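Long-range contacts in malate dehydrogenase (Pyrococcus horikoshii, PDB 1V9N), which catalyses the NAD-dependent interconversion of (S)-malate and oxaloacetate and works as a homodimer of the LDH2/MDH2 oxidoreductase family: residues L89-E94 against A122-H127; I258-T263 against N277-F282; V100-M105 against A131-L136; G70-H75 against K269-K274. One frame throughout, in Å; residues are numbered along the deposited sequence.

Contact 1 (L89-E94 against A122-H127). With NDP (NADPH dihydro-nicotinamide-adenine-dinucleotide phosphate), chain B.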
# COMPACT_ATOMS: atom_id res chain seq x y z
N LEU A 89 -9.49 19.24 0.80
CA LEU A 89 -10.58 18.28 0.88
C LEU A 89 -11.58 18.82 -0.14
O LEU A 89 -12.08 19.93 -0.01
CB LEU A 89 -11.18 18.24 2.29
CG LEU A 89 -12.50 17.48 2.45
CD1 LEU A 89 -12.39 16.08 1.85
CD2 LEU A 89 -12.86 17.40 3.93
N ILE A 90 -11.86 18.01 -1.16
CA ILE A 90 -12.75 18.41 -2.24
C ILE A 90 -14.07 17.63 -2.27
O ILE A 90 -14.10 16.45 -1.94
CB ILE A 90 -12.05 18.15 -3.61
CG1 ILE A 90 -10.72 18.90 -3.69
CG2 ILE A 90 -12.99 18.49 -4.76
CD1 ILE A 90 -10.83 20.40 -3.54
N ASP A 91 -15.14 18.31 -2.68
CA ASP A 91 -16.43 17.65 -2.83
C ASP A 91 -16.69 17.69 -4.34
O ASP A 91 -16.79 18.77 -4.93
CB ASP A 91 -17.55 18.38 -2.08
CG ASP A 91 -18.86 17.60 -2.08
OD1 ASP A 91 -19.46 17.46 -3.17
OD2 ASP A 91 -19.28 17.10 -1.01
N GLY A 92 -16.78 16.52 -4.95
CA GLY A 92 -16.98 16.41 -6.39
C GLY A 92 -18.31 16.83 -6.98
O GLY A 92 -18.45 16.89 -8.20
N ASP A 93 -19.29 17.11 -6.12
CA ASP A 93 -20.61 17.53 -6.58
C ASP A 93 -21.18 16.56 -7.63
O ASP A 93 -21.84 16.98 -8.58
CB ASP A 93 -20.52 18.95 -7.15
CG ASP A 93 -21.89 19.62 -7.32
OD1 ASP A 93 -22.79 19.35 -6.50
OD2 ASP A 93 -22.05 20.42 -8.27
N GLU A 94 -20.91 15.28 -7.44
CA GLU A 94 -21.38 14.20 -8.31
C GLU A 94 -20.94 14.26 -9.77
O GLU A 94 -21.59 13.68 -10.65
CB GLU A 94 -22.91 14.09 -8.22
CG GLU A 94 -23.39 13.84 -6.80
CD GLU A 94 -24.82 13.34 -6.71
OE1 GLU A 94 -25.19 12.42 -7.47
OE2 GLU A 94 -25.57 13.86 -5.85
N ALA A 122 -10.95 13.56 -2.20
CA ALA A 122 -12.25 13.94 -2.72
C ALA A 122 -13.36 12.98 -2.34
O ALA A 122 -13.15 11.78 -2.25
CB ALA A 122 -12.17 14.07 -4.25
N ARG A 123 -14.54 13.54 -2.08
CA ARG A 123 -15.71 12.73 -1.76
C ARG A 123 -16.78 13.18 -2.74
O ARG A 123 -16.58 14.13 -3.50
CB ARG A 123 -16.19 13.00 -0.33
CG ARG A 123 -16.79 14.39 -0.14
CD ARG A 123 -17.20 14.62 1.30
NE ARG A 123 -17.81 15.94 1.48
CZ ARG A 123 -17.69 16.66 2.59
NH1 ARG A 123 -16.98 16.19 3.60
NH2 ARG A 123 -18.29 17.84 2.69
N ASN A 124 -17.92 12.50 -2.70
CA ASN A 124 -19.05 12.81 -3.57
C ASN A 124 -18.66 12.86 -5.04
O ASN A 124 -19.03 13.79 -5.77
CB ASN A 124 -19.69 14.13 -3.13
CG ASN A 124 -21.07 14.33 -3.73
OD1 ASN A 124 -21.74 13.37 -4.11
ND2 ASN A 124 -21.52 15.59 -3.80
N SER A 125 -17.93 11.84 -5.48
CA SER A 125 -17.49 11.74 -6.86
C SER A 125 -18.11 10.48 -7.50
O SER A 125 -19.08 9.93 -6.97
CB SER A 125 -15.96 11.65 -6.90
OG SER A 125 -15.47 11.61 -8.23
N ASN A 126 -17.56 10.05 -8.62
CA ASN A 126 -18.05 8.88 -9.34
C ASN A 126 -16.88 8.02 -9.81
O ASN A 126 -15.72 8.41 -9.65
CB ASN A 126 -18.90 9.32 -10.55
CG ASN A 126 -20.35 9.58 -10.18
OD1 ASN A 126 -21.08 8.64 -9.85
ND2 ASN A 126 -20.77 10.84 -10.21
N HIS A 127 -17.17 6.86 -10.38
CA HIS A 127 -16.12 5.95 -10.86
C HIS A 127 -15.14 6.71 -11.75
O HIS A 127 -15.56 7.34 -12.72
CB HIS A 127 -16.76 4.79 -11.63
CG HIS A 127 -15.79 3.79 -12.17
ND1 HIS A 127 -15.27 3.88 -13.45
CD2 HIS A 127 -15.24 2.68 -11.62
CE1 HIS A 127 -14.46 2.86 -13.66
NE2 HIS A 127 -14.43 2.12 -12.56
PA NDP B . -2.86 -6.19 -12.91
O1A NDP B . -3.17 -6.16 -14.32
O2A NDP B . -2.71 -7.46 -12.13
O5B NDP B . -1.51 -5.28 -12.70
C5B NDP B . -0.94 -5.07 -11.40
C4B NDP B . 0.27 -4.15 -11.62
O4B NDP B . 1.39 -5.05 -11.75
C3B NDP B . 0.30 -3.28 -12.84
O3B NDP B . 0.91 -2.01 -12.47
C2B NDP B . 1.12 -3.98 -13.86
O2B NDP B . 1.75 -3.19 -14.88
C1B NDP B . 2.05 -4.77 -12.98
N9A NDP B . 2.46 -6.09 -13.52
C8A NDP B . 1.70 -7.05 -14.25
N7A NDP B . 2.42 -8.12 -14.52
C5A NDP B . 3.65 -7.90 -13.98
C6A NDP B . 4.87 -8.65 -13.92
N6A NDP B . 4.94 -9.86 -14.47
N1A NDP B . 5.97 -8.12 -13.28
C2A NDP B . 5.91 -6.87 -12.70
N3A NDP B . 4.81 -6.09 -12.71
C4A NDP B . 3.70 -6.67 -13.37
O3 NDP B . -3.82 -5.29 -12.05
PN NDP B . -5.35 -5.23 -11.65
O1N NDP B . -5.37 -5.33 -10.19
O2N NDP B . -5.95 -6.35 -12.44
O5D NDP B . -5.75 -3.79 -12.19
C5D NDP B . -6.98 -3.54 -12.93
C4D NDP B . -7.09 -2.02 -13.33
O4D NDP B . -8.37 -1.58 -12.90
C3D NDP B . -6.09 -1.04 -12.66
O3D NDP B . -5.64 -0.11 -13.66
C2D NDP B . -6.84 -0.40 -11.51
O2D NDP B . -6.34 0.89 -11.22
C1D NDP B . -8.29 -0.43 -12.06
N1N NDP B . -9.34 -0.53 -11.01
C2N NDP B . -10.21 0.58 -10.87
C3N NDP B . -11.25 0.48 -9.85
C7N NDP B . -12.18 1.60 -9.67
O7N NDP B . -13.09 1.59 -8.83
N7N NDP B . -12.08 2.71 -10.44
C4N NDP B . -11.32 -0.71 -9.07
C5N NDP B . -10.45 -1.78 -9.22
C6N NDP B . -9.46 -1.70 -10.19
P2B NDP B . 1.25 -3.00 -16.34
O1X NDP B . 2.50 -3.08 -17.11
O2X NDP B . 0.60 -1.66 -16.49
O3X NDP B . 0.28 -4.12 -16.70
O HOH W 1 -20.32 19.36 0.85
O HOH W 2 -24.93 15.70 -3.84
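The Arg123 guanidinium turns an edge to Asp91 OD2, and a water lies at the edge in the same plane. The Asp91 carboxylate stands 84° from that plane, so the salt-bridged groups cross. Arg123 NE points almost straight at the anti lone pair of Asp91 OD2, 3.1 Å away. The water links the same OD2 to Arg123 NH2. This contact pairs the parallel strands of a beta-alpha-beta crossover, strands 87-91 and 117-125, joined by helix 97-115. Arg123 N donates to Ile90 O at 2.9 Å, and Gly92 N donates to Arg123 O at 2.8 Å. Ile90 and Ala122 lie on the other face of the sheet, where Ala122 packs on helix 97-115. The Arg123 chain runs extended from CG to NE, and NH1 goes on to Ser260 O.

Next along the chain, Asn124 CG is anti to its backbone N (chi1 -165°). This brings Asn124 ND2 to the syn lone pair of Asp91 OD1 at 2.9 Å, with the oxygen close to the amide plane. Asp93 N takes the anti lone pair of that oxygen, 3.0 Å from Asp91 OD1, which makes an Asx turn. So many donors probably favour a charged Asp91. Further along, His127 NE2 lies 3.2 Å from N7N of the NADPH carboxamide. Between these regions, Glu94 N donates to Asn124 O at 2.9 Å, in the carbonyl plane.

Contact 2 (I258-T263 against N277-F282)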
# COMPACT_ATOMS: atom_id res chain seq x y z
N ILE A 258 -13.44 7.52 4.66
CA ILE A 258 -13.58 7.97 6.05
C ILE A 258 -12.99 9.37 6.29
O ILE A 258 -13.66 10.25 6.83
CB ILE A 258 -12.92 6.98 7.04
CG1 ILE A 258 -13.45 5.56 6.80
CG2 ILE A 258 -13.22 7.40 8.47
CD1 ILE A 258 -14.96 5.43 6.99
N LEU A 259 -11.74 9.56 5.88
CA LEU A 259 -11.06 10.85 6.09
C LEU A 259 -11.72 12.03 5.39
O LEU A 259 -11.66 13.16 5.88
CB LEU A 259 -9.61 10.74 5.63
CG LEU A 259 -8.71 11.97 5.79
CD1 LEU A 259 -8.64 12.39 7.27
CD2 LEU A 259 -7.33 11.65 5.24
N SER A 260 -12.36 11.78 4.25
CA SER A 260 -13.00 12.85 3.49
C SER A 260 -14.40 13.21 3.99
O SER A 260 -14.98 14.21 3.56
CB SER A 260 -13.12 12.45 2.03
OG SER A 260 -14.07 11.41 1.89
N GLY A 261 -14.94 12.40 4.89
CA GLY A 261 -16.29 12.65 5.35
C GLY A 261 -17.26 12.14 4.30
O GLY A 261 -18.43 12.52 4.27
N GLY A 262 -16.75 11.30 3.40
CA GLY A 262 -17.59 10.71 2.36
C GLY A 262 -18.21 9.44 2.90
O GLY A 262 -18.99 9.48 3.85
N THR A 263 -17.89 8.30 2.30
CA THR A 263 -18.41 7.03 2.79
C THR A 263 -17.50 5.89 2.35
O THR A 263 -16.68 6.07 1.45
CB THR A 263 -19.86 6.76 2.29
OG1 THR A 263 -20.44 5.71 3.08
CG2 THR A 263 -19.88 6.34 0.83
N ASN A 277 -21.32 8.61 -4.27
CA ASN A 277 -20.34 8.93 -3.24
C ASN A 277 -19.03 8.13 -3.32
O ASN A 277 -18.56 7.59 -2.33
CB ASN A 277 -20.99 8.77 -1.86
CG ASN A 277 -20.42 9.74 -0.83
OD1 ASN A 277 -19.66 10.65 -1.16
ND2 ASN A 277 -20.81 9.56 0.43
N VAL A 278 -18.47 8.05 -4.52
CA VAL A 278 -17.19 7.37 -4.69
C VAL A 278 -16.19 8.40 -4.16
O VAL A 278 -16.35 9.60 -4.39
CB VAL A 278 -16.86 7.08 -6.17
CG1 VAL A 278 -15.48 6.46 -6.28
CG2 VAL A 278 -17.90 6.13 -6.75
N CYS A 279 -15.17 7.94 -3.43
CA CYS A 279 -14.18 8.85 -2.88
C CYS A 279 -12.79 8.52 -3.39
O CYS A 279 -12.49 7.36 -3.67
CB CYS A 279 -14.23 8.80 -1.35
SG CYS A 279 -15.85 9.31 -0.63
N HIS A 280 -11.93 9.53 -3.50
CA HIS A 280 -10.58 9.33 -4.01
C HIS A 280 -9.52 9.94 -3.10
O HIS A 280 -9.80 10.82 -2.29
CB HIS A 280 -10.41 9.96 -5.39
CG HIS A 280 -11.58 9.78 -6.31
ND1 HIS A 280 -12.14 8.54 -6.58
CD2 HIS A 280 -12.26 10.67 -7.06
CE1 HIS A 280 -13.12 8.69 -7.45
NE2 HIS A 280 -13.21 9.97 -7.76
N PHE A 281 -8.29 9.46 -3.26
CA PHE A 281 -7.13 9.94 -2.50
C PHE A 281 -6.04 10.25 -3.53
O PHE A 281 -5.75 9.42 -4.39
CB PHE A 281 -6.63 8.86 -1.54
CG PHE A 281 -5.36 9.23 -0.81
CD1 PHE A 281 -5.41 9.96 0.37
CD2 PHE A 281 -4.12 8.85 -1.31
CE1 PHE A 281 -4.24 10.32 1.05
CE2 PHE A 281 -2.94 9.21 -0.65
CZ PHE A 281 -3.01 9.94 0.54
N PHE A 282 -5.45 11.44 -3.44
CA PHE A 282 -4.39 11.83 -4.35
C PHE A 282 -3.23 12.39 -3.53
O PHE A 282 -3.44 13.19 -2.61
CB PHE A 282 -4.87 12.91 -5.33
CG PHE A 282 -6.10 12.51 -6.11
CD1 PHE A 282 -6.00 11.68 -7.22
CD2 PHE A 282 -7.36 12.94 -5.71
CE1 PHE A 282 -7.14 11.28 -7.92
CE2 PHE A 282 -8.51 12.55 -6.40
CZ PHE A 282 -8.39 11.71 -7.51
O HOH W 3 -21.08 12.03 2.77
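Cys279 reaches from strand 278-285 into the turn that ends helix 242-258, a Schellman motif with Gly261 at positive phi (79°). Its CB lies 4.2 Å from Ser260 OG. From there SG is anti to the carbonyl carbon (chi1 -61°) and heads into the turn. At the tip, Cys279 SG meets Gly262 CA at 3.7 Å. The same SG lies 3.7 Å from Thr263 N. Gly262 has no side chain, and this lets the sulfur settle against its backbone. Ser260 OG sits at the same distance from Cys279 SG, but its polar partner is Ser256 O in the last turn of the helix. It also accepts a weak bond from Gly262 N.

The rest of the contact lies at Asn277. Asn277 OD1 takes a hydrogen bond from Asn124 N of the next strand, which sets the amide. Asn277 ND2 then lies 3.4 Å from the Thr263 CG2 methyl, the two side chains crossing obliquely. The packing thus seats the end of the helix on the sheet, beside the second subunit, whose Phe296 packs on Ile258. A water donates to Gly261 O at 3.1 Å and accepts a weak bond from Asn277 ND2 at 3.4 Å.

Contact 3 (V100-M105 against A131-L136). With NDP (NADPH dihydro-nicotinamide-adenine-dinucleotide phosphate), chain B.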
# COMPACT_ATOMS: atom_id res chain seq x y z
N VAL A 100 -13.44 15.08 -11.72
CA VAL A 100 -13.12 15.33 -10.32
C VAL A 100 -11.67 14.93 -10.03
O VAL A 100 -10.92 15.67 -9.39
CB VAL A 100 -14.08 14.53 -9.38
CG1 VAL A 100 -13.65 14.70 -7.92
CG2 VAL A 100 -15.52 15.02 -9.56
N GLY A 101 -11.27 13.75 -10.50
CA GLY A 101 -9.91 13.27 -10.29
C GLY A 101 -8.86 14.10 -11.00
O GLY A 101 -7.77 14.32 -10.48
N TYR A 102 -9.17 14.56 -12.21
CA TYR A 102 -8.25 15.38 -12.99
C TYR A 102 -7.97 16.71 -12.27
O TYR A 102 -6.82 17.11 -12.13
CB TYR A 102 -8.84 15.69 -14.37
CG TYR A 102 -7.93 16.50 -15.26
CD1 TYR A 102 -6.93 15.88 -16.01
CD2 TYR A 102 -8.06 17.88 -15.37
CE1 TYR A 102 -6.08 16.61 -16.85
CE2 TYR A 102 -7.22 18.63 -16.20
CZ TYR A 102 -6.23 17.98 -16.93
OH TYR A 102 -5.41 18.70 -17.78
N ARG A 103 -9.03 17.38 -11.83
CA ARG A 103 -8.89 18.66 -11.13
C ARG A 103 -8.24 18.49 -9.77
O ARG A 103 -7.45 19.33 -9.33
CB ARG A 103 -10.25 19.34 -10.97
CG ARG A 103 -10.95 19.67 -12.28
CD ARG A 103 -10.13 20.64 -13.12
NE ARG A 103 -10.59 20.67 -14.51
CZ ARG A 103 -9.99 21.35 -15.49
NH1 ARG A 103 -8.90 22.07 -15.23
NH2 ARG A 103 -10.47 21.31 -16.72
N SER A 104 -8.57 17.39 -9.09
CA SER A 104 -8.00 17.12 -7.78
C SER A 104 -6.50 16.85 -7.89
O SER A 104 -5.71 17.35 -7.08
CB SER A 104 -8.68 15.90 -7.14
OG SER A 104 -10.01 16.19 -6.77
N MSE A 105 -6.10 16.07 -8.89
CA MSE A 105 -4.68 15.76 -9.06
C MSE A 105 -3.90 16.99 -9.51
O MSE A 105 -2.76 17.18 -9.09
CB MSE A 105 -4.49 14.62 -10.07
CG MSE A 105 -3.03 14.22 -10.28
SE MSE A 105 -2.06 13.84 -8.62
CE MSE A 105 -2.33 11.93 -8.52
N ALA A 131 -6.75 3.94 -11.80
CA ALA A 131 -6.08 4.79 -10.83
C ALA A 131 -4.74 5.29 -11.36
O ALA A 131 -4.32 6.41 -11.06
CB ALA A 131 -5.88 4.02 -9.52
N GLY A 132 -4.07 4.47 -12.16
CA GLY A 132 -2.77 4.85 -12.70
C GLY A 132 -2.81 6.10 -13.55
O GLY A 132 -1.80 6.79 -13.70
N TYR A 133 -3.96 6.40 -14.13
CA TYR A 133 -4.11 7.58 -14.96
C TYR A 133 -3.76 8.86 -14.19
O TYR A 133 -3.11 9.76 -14.72
CB TYR A 133 -5.55 7.68 -15.48
CG TYR A 133 -5.85 8.94 -16.25
CD1 TYR A 133 -5.52 9.06 -17.60
CD2 TYR A 133 -6.46 10.03 -15.62
CE1 TYR A 133 -5.80 10.23 -18.31
CE2 TYR A 133 -6.74 11.20 -16.31
CZ TYR A 133 -6.41 11.30 -17.65
OH TYR A 133 -6.70 12.46 -18.32
N TYR A 134 -4.20 8.95 -12.94
CA TYR A 134 -3.95 10.14 -12.12
C TYR A 134 -2.52 10.13 -11.57
O TYR A 134 -1.86 11.17 -11.52
CB TYR A 134 -4.98 10.20 -10.99
CG TYR A 134 -6.39 10.07 -11.53
CD1 TYR A 134 -7.05 11.17 -12.08
CD2 TYR A 134 -6.99 8.82 -11.62
CE1 TYR A 134 -8.29 11.02 -12.73
CE2 TYR A 134 -8.22 8.66 -12.26
CZ TYR A 134 -8.86 9.75 -12.81
OH TYR A 134 -10.05 9.57 -13.48
N ALA A 135 -2.03 8.96 -11.19
CA ALA A 135 -0.66 8.88 -10.67
C ALA A 135 0.32 9.32 -11.75
O ALA A 135 1.28 10.03 -11.47
CB ALA A 135 -0.34 7.46 -10.21
N LEU A 136 0.06 8.90 -12.99
CA LEU A 136 0.93 9.24 -14.12
C LEU A 136 1.01 10.73 -14.38
O LEU A 136 2.05 11.24 -14.83
CB LEU A 136 0.45 8.54 -15.40
CG LEU A 136 0.99 7.13 -15.65
CD1 LEU A 136 0.39 6.58 -16.94
CD2 LEU A 136 2.52 7.16 -15.74
PA NDP B . -2.86 -6.19 -12.91
O1A NDP B . -3.17 -6.16 -14.32
O2A NDP B . -2.71 -7.46 -12.13
O5B NDP B . -1.51 -5.28 -12.70
C5B NDP B . -0.94 -5.07 -11.40
C4B NDP B . 0.27 -4.15 -11.62
O4B NDP B . 1.39 -5.05 -11.75
C3B NDP B . 0.30 -3.28 -12.84
O3B NDP B . 0.91 -2.01 -12.47
C2B NDP B . 1.12 -3.98 -13.86
O2B NDP B . 1.75 -3.19 -14.88
C1B NDP B . 2.05 -4.77 -12.98
N9A NDP B . 2.46 -6.09 -13.52
C8A NDP B . 1.70 -7.05 -14.25
N7A NDP B . 2.42 -8.12 -14.52
C5A NDP B . 3.65 -7.90 -13.98
C6A NDP B . 4.87 -8.65 -13.92
N6A NDP B . 4.94 -9.86 -14.47
N1A NDP B . 5.97 -8.12 -13.28
C2A NDP B . 5.91 -6.87 -12.70
N3A NDP B . 4.81 -6.09 -12.71
C4A NDP B . 3.70 -6.67 -13.37
O3 NDP B . -3.82 -5.29 -12.05
PN NDP B . -5.35 -5.23 -11.65
O1N NDP B . -5.37 -5.33 -10.19
O2N NDP B . -5.95 -6.35 -12.44
O5D NDP B . -5.75 -3.79 -12.19
C5D NDP B . -6.98 -3.54 -12.93
C4D NDP B . -7.09 -2.02 -13.33
O4D NDP B . -8.37 -1.58 -12.90
C3D NDP B . -6.09 -1.04 -12.66
O3D NDP B . -5.64 -0.11 -13.66
C2D NDP B . -6.84 -0.40 -11.51
O2D NDP B . -6.34 0.89 -11.22
C1D NDP B . -8.29 -0.43 -12.06
N1N NDP B . -9.34 -0.53 -11.01
C2N NDP B . -10.21 0.58 -10.87
C3N NDP B . -11.25 0.48 -9.85
C7N NDP B . -12.18 1.60 -9.67
O7N NDP B . -13.09 1.59 -8.83
N7N NDP B . -12.08 2.71 -10.44
C4N NDP B . -11.32 -0.71 -9.07
C5N NDP B . -10.45 -1.78 -9.22
C6N NDP B . -9.46 -1.70 -10.19
P2B NDP B . 1.25 -3.00 -16.34
O1X NDP B . 2.50 -3.08 -17.11
O2X NDP B . 0.60 -1.66 -16.49
O3X NDP B . 0.28 -4.12 -16.70
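Helices 97-115 and 132-139 run side by side and nearly parallel. The short axes come within 10.0 Å and cross at -25°. The tight part is made by Tyr134. Its CG is anti to the carbonyl carbon (chi1 -51°), which sends the ring to the backbone of the other helix. Tyr134 CE1 touches Gly101 C at 3.6 Å, and the same atom lies 3.7 Å from Tyr102 N. Gly101 has no side chain, so the ring can come right up to the main chain. Met105, present as selenomethionine, comes from the next turn. Its chain bends at chi2 and chi3 and lays the CE methyl 3.1 Å from Tyr134 O. That methyl also packs 4.0 Å from Tyr134 CB.

The other side is looser. Tyr102 CD1 only reaches Tyr133 OH, 4.1 Å away, the two side chains crossing obliquely. Tyr133 is instead engaged by its neighbours: CD2 lies 3.5 Å above the Tyr134 ring plane, toward its rim, and OH bonds to Asp42. On this solvent side the exposed Arg103 lays its guanidinium against Tyr102, with CE2 over its centre.

At the start of segment 131-136, Ala131 N donates to O2D of the NADPH ribose at 3.1 Å, so this segment begins at the cofactor pocket. Tyr134 OH bonds to Tyr128 O, and the two tyrosine rings stack. Helix 34-49 packs on Tyr102, Tyr133 and Tyr134. Strand 278-285 meets Met105 and Ser104, and strand 170-174 meets Ala131 and Ala135.

Contact 4 (G70-H75 against K269-K274)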
# COMPACT_ATOMS: atom_id res chain seq x y z
N GLY A 70 -29.18 11.22 -14.47
CA GLY A 70 -28.91 12.30 -13.53
C GLY A 70 -27.99 11.85 -12.40
O GLY A 70 -27.78 12.58 -11.42
N GLY A 71 -27.44 10.65 -12.54
CA GLY A 71 -26.53 10.12 -11.53
C GLY A 71 -25.15 10.74 -11.66
O GLY A 71 -24.30 10.61 -10.78
N VAL A 72 -24.92 11.42 -12.78
CA VAL A 72 -23.66 12.10 -13.05
C VAL A 72 -24.00 13.56 -13.35
O VAL A 72 -24.79 13.85 -14.25
CB VAL A 72 -22.93 11.48 -14.27
CG1 VAL A 72 -21.70 12.32 -14.62
CG2 VAL A 72 -22.51 10.06 -13.96
N ASN A 73 -23.41 14.48 -12.60
CA ASN A 73 -23.65 15.91 -12.78
C ASN A 73 -22.85 16.42 -13.98
O ASN A 73 -21.63 16.24 -14.04
CB ASN A 73 -23.22 16.67 -11.51
CG ASN A 73 -23.66 18.13 -11.51
OD1 ASN A 73 -23.83 18.75 -12.56
ND2 ASN A 73 -23.82 18.69 -10.32
N LEU A 74 -23.53 17.04 -14.94
CA LEU A 74 -22.87 17.56 -16.14
C LEU A 74 -22.02 18.80 -15.86
O LEU A 74 -20.99 19.01 -16.51
CB LEU A 74 -23.91 17.89 -17.21
CG LEU A 74 -24.61 16.71 -17.89
CD1 LEU A 74 -25.67 17.20 -18.85
CD2 LEU A 74 -23.58 15.88 -18.63
N HIS A 75 -22.45 19.62 -14.91
CA HIS A 75 -21.72 20.83 -14.57
C HIS A 75 -21.48 20.88 -13.07
O HIS A 75 -22.10 21.67 -12.35
CB HIS A 75 -22.50 22.06 -15.04
CG HIS A 75 -22.88 22.01 -16.48
ND1 HIS A 75 -22.02 22.36 -17.50
CD2 HIS A 75 -24.06 21.70 -17.08
CE1 HIS A 75 -22.65 22.28 -18.65
NE2 HIS A 75 -23.89 21.88 -18.43
N LYS A 269 -22.64 3.61 -4.19
CA LYS A 269 -23.67 3.19 -5.14
C LYS A 269 -23.16 3.17 -6.58
O LYS A 269 -22.11 3.73 -6.88
CB LYS A 269 -24.87 4.14 -5.10
CG LYS A 269 -25.50 4.38 -3.73
CD LYS A 269 -26.62 5.40 -3.89
CE LYS A 269 -27.15 5.89 -2.55
NZ LYS A 269 -28.17 6.97 -2.74
N ASN A 270 -23.93 2.54 -7.46
CA ASN A 270 -23.57 2.47 -8.87
C ASN A 270 -23.63 3.88 -9.45
O ASN A 270 -24.31 4.75 -8.91
CB ASN A 270 -24.54 1.56 -9.64
CG ASN A 270 -24.48 0.12 -9.16
OD1 ASN A 270 -24.93 -0.20 -8.06
ND2 ASN A 270 -23.90 -0.75 -9.98
N THR A 271 -22.92 4.09 -10.55
CA THR A 271 -22.85 5.39 -11.21
C THR A 271 -24.20 6.03 -11.56
O THR A 271 -24.37 7.24 -11.43
CB THR A 271 -22.01 5.30 -12.50
OG1 THR A 271 -20.72 4.77 -12.19
CG2 THR A 271 -21.85 6.70 -13.12
N SER A 272 -25.15 5.22 -12.03
CA SER A 272 -26.48 5.71 -12.42
C SER A 272 -27.27 6.30 -11.26
O SER A 272 -28.19 7.10 -11.46
CB SER A 272 -27.29 4.58 -13.04
OG SER A 272 -26.68 4.11 -14.23
N GLU A 273 -26.91 5.91 -10.05
CA GLU A 273 -27.58 6.40 -8.86
C GLU A 273 -27.06 7.76 -8.44
O GLU A 273 -25.89 8.07 -8.62
CB GLU A 273 -27.38 5.42 -7.70
CG GLU A 273 -28.23 4.17 -7.79
CD GLU A 273 -29.69 4.47 -7.51
OE1 GLU A 273 -30.02 4.78 -6.35
OE2 GLU A 273 -30.50 4.43 -8.46
N LYS A 274 -27.95 8.59 -7.90
CA LYS A 274 -27.54 9.89 -7.41
C LYS A 274 -26.84 9.59 -6.09
O LYS A 274 -27.18 8.63 -5.41
CB LYS A 274 -28.75 10.80 -7.18
CG LYS A 274 -29.43 11.26 -8.47
CD LYS A 274 -30.47 12.33 -8.19
CE LYS A 274 -31.01 12.91 -9.48
NZ LYS A 274 -32.04 13.96 -9.22
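Asn270 O is gripped twice. Glu273 N donates to it at 3.1 Å and closes a type I beta turn, and Ser276 OG bonds to the same oxygen. The turn lies in the loop between helix 242-258 and strand 278-285. It presents its carbonyls to the loop that follows helix 60-69. That loop starts at Gly70, where a Schellman motif ends the helix. Gly71 meets the turn through its backbone. Gly71 CA lies 3.4 Å from Ser272 O in a CA-H...O contact, with an angle of 134° at the hydrogen. Ser69 OG gives this oxygen a stronger partner. Gly71 CA also comes to 3.6 Å from Glu273 O. Gly71 has no side chain, so its CA can come up to these carbonyl oxygens.

Two side chains complete the meeting. Val72 CG2 and Thr271 CG2 touch at 3.5 Å, the side chains lying side by side and pointing the same way. The Thr271 methyl is anti to its backbone N, and its hydroxyl turns off to Arg62 NE. Lys274 runs extended beyond CG past Gly70, and its CG lies 3.6 Å from Gly70 O. Lys269 NZ reaches back to Lys274 O at 3.3 Å, and so ties the two ends of segment 269-274.

The direct touch is made of CH groups, methyls and carbonyl oxygens. Several of its polar atoms bond to nearby residues, such as Ser69 and Arg62. Gly71 O and Thr271 O are both acceptors and simply lie close, 3.4 Å apart. The two loops therefore probably fit mainly by shape, with glycine allowing backbone to meet backbone.

How the contacts relate
From the N terminus, the loop after helix 60-69 opens contact 4, which waits for residues 269-274 to close it. Contact 1 opens at 89-94 and contact 3 at 100-105. Segment 122-127 closes contact 1 before 131-136 closes contact 3, so the two cross. Both fall within the long span of contact 4. Contact 2 opens at 258-263, contact 4 then closes, and 277-282 closes contact 2, so these two cross as well. Contacts 1 and 2 meet across neighbouring strands of the mixed sheet. Phe282 carries contact 2 to the helices of contact 3. Asn73 links contact 4 to the loop after strand 87-91 through Glu94.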